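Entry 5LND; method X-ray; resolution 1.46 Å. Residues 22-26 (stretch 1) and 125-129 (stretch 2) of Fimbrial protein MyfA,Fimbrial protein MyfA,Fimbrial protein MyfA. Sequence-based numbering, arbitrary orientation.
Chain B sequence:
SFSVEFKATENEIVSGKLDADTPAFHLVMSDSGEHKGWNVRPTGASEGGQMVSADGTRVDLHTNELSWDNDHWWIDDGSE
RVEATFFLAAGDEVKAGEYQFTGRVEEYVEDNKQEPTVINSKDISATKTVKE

Stretch 1, residues 22-26: TPAFH
Stretch 2, residues 125-129: SATKT

Two strands side by side need not be joined by backbone hydrogen bonds, and a pair of segments in fimbrial protein MyfA illustrates how side chains can make the contact instead. Both stretches are strands, and their N-to-C directions differ by 153°, so the arrangement is close to antiparallel. The axes approach to 7.3 Å, and the register is set by A24 and K128, whose CA atoms lie 6.3 Å apart. No hydrogen bond crosses between the stretches, which bury 211 Å².

The backbone of the second strand is regular, with phi/psi running from -162/131 at S125 through -155/156 at A126, -126/138 at T127 and -118/138 at K128 to -90/136 at T129. Its side chains alternate: the CA-to-CB bonds of A126 and K128 point toward the first strand, those of S125 and T127 away. The first strand is less uniform. T22 (-125/116), P23 (-59/137, C-gamma exo), F25 (-136/151) and H26 (-126/134) are extended, but A24 adopts -128/-41, a local departure from the usual strand psi. The CA-to-CB bonds of P23, A24 and F25 point sideways.

Apolar packing centres on F25. With chi1 at -66° (m) and chi2 at -66°, its ring comes nearer to the second strand than its CB direction would suggest. CE1 of F25 lies 3.5 Å from CB of A126, an oblique approach, while CZ of F25 is 4.0 Å from CB of K128. The ring thus touches two residues whose CA-to-CB bonds point toward the first strand, separated by T127.

The same ring also meets backbone. CE1 of F25 is 3.9 Å from N of T127, which sits at the ring edge near its plane, and 4.0 Å from N of K128, approached obliquely.

A third kind of contact uses the aliphatic part of a lysine. K128 has rotamers t, p, t, t (175°, 69°, 177°, 172°), and its chain runs nearly at right angles to the first strand: CD of K128 is 3.5 Å from O of A24, CG of K128 is 4.3 Å from CB of A24, and CE of K128 is 4.3 Å from O of P23. The CD–O pair is in van der Waals contact; the CE–O pair is looser. NZ of K128 hydrogen-bonds elsewhere in the structure.

T22 (chi1 -58°, m), H26 (chi1 -177°, t; chi2 71°), S125 (chi1 -174°, t) and T129 (chi1 -59°, m) make no contact, and T127 (chi1 66°, p) contributes through its backbone.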

# COMPACT_ATOMS: atom_id res chain seq x y z
N THR B 22 -4.41 -11.88 13.51
CA THR B 22 -4.33 -10.76 14.42
C THR B 22 -5.55 -9.87 14.26
O THR B 22 -5.77 -9.30 13.19
CB THR B 22 -3.06 -9.95 14.13
OG1 THR B 22 -1.92 -10.81 14.27
CG2 THR B 22 -2.94 -8.78 15.08
N PRO B 23 -6.36 -9.76 15.32
CA PRO B 23 -7.58 -8.95 15.41
C PRO B 23 -7.31 -7.47 15.15
O PRO B 23 -6.34 -6.91 15.65
CB PRO B 23 -8.05 -9.16 16.85
CG PRO B 23 -7.51 -10.51 17.20
CD PRO B 23 -6.17 -10.58 16.54
N ALA B 24 -8.19 -6.85 14.37
CA ALA B 24 -8.04 -5.44 14.02
C ALA B 24 -9.31 -4.64 14.30
O ALA B 24 -9.24 -3.50 14.77
CB ALA B 24 -7.63 -5.29 12.57
N PHE B 25 -10.46 -5.23 13.99
CA PHE B 25 -11.74 -4.57 14.19
C PHE B 25 -12.76 -5.52 14.80
O PHE B 25 -12.70 -6.73 14.58
CB PHE B 25 -12.31 -4.06 12.86
CG PHE B 25 -11.52 -2.95 12.22
CD1 PHE B 25 -11.41 -1.70 12.82
CD2 PHE B 25 -10.90 -3.15 11.00
CE1 PHE B 25 -10.68 -0.69 12.22
CE2 PHE B 25 -10.19 -2.14 10.39
CZ PHE B 25 -10.08 -0.91 11.01
N HIS B 26 -13.69 -4.96 15.55
CA HIS B 26 -14.80 -5.74 16.08
C HIS B 26 -16.12 -5.09 15.70
O HIS B 26 -16.29 -3.87 15.84
CB HIS B 26 -14.70 -5.87 17.59
CG HIS B 26 -15.78 -6.71 18.20
ND1 HIS B 26 -15.85 -8.08 18.03
CD2 HIS B 26 -16.84 -6.38 18.98
CE1 HIS B 26 -16.90 -8.56 18.68
NE2 HIS B 26 -17.52 -7.55 19.26
N SER B 125 -17.23 3.07 10.19
CA SER B 125 -15.89 3.61 9.95
C SER B 125 -15.06 3.46 11.22
O SER B 125 -15.52 3.78 12.33
CB SER B 125 -15.99 5.09 9.51
OG SER B 125 -14.73 5.62 9.14
N ALA B 126 -13.85 2.93 11.08
CA ALA B 126 -12.93 2.81 12.21
C ALA B 126 -11.48 2.78 11.72
O ALA B 126 -11.21 2.42 10.57
CB ALA B 126 -13.24 1.57 13.04
N THR B 127 -10.55 3.16 12.59
CA THR B 127 -9.14 3.13 12.23
C THR B 127 -8.36 2.33 13.26
O THR B 127 -8.62 2.44 14.45
CB THR B 127 -8.54 4.55 12.10
OG1 THR B 127 -8.53 5.19 13.38
CG2 THR B 127 -9.33 5.40 11.13
N LYS B 128 -7.43 1.51 12.79
CA LYS B 128 -6.60 0.71 13.67
C LYS B 128 -5.15 1.13 13.47
O LYS B 128 -4.71 1.39 12.34
CB LYS B 128 -6.78 -0.78 13.35
CG LYS B 128 -5.88 -1.72 14.11
CD LYS B 128 -6.25 -1.78 15.57
CE LYS B 128 -5.39 -2.78 16.29
NZ LYS B 128 -5.63 -2.70 17.74
N THR B 129 -4.41 1.24 14.56
CA THR B 129 -3.03 1.70 14.48
C THR B 129 -2.10 0.51 14.29
O THR B 129 -2.27 -0.51 14.95
CB THR B 129 -2.63 2.46 15.75
OG1 THR B 129 -3.51 3.58 15.92
CG2 THR B 129 -1.20 2.95 15.67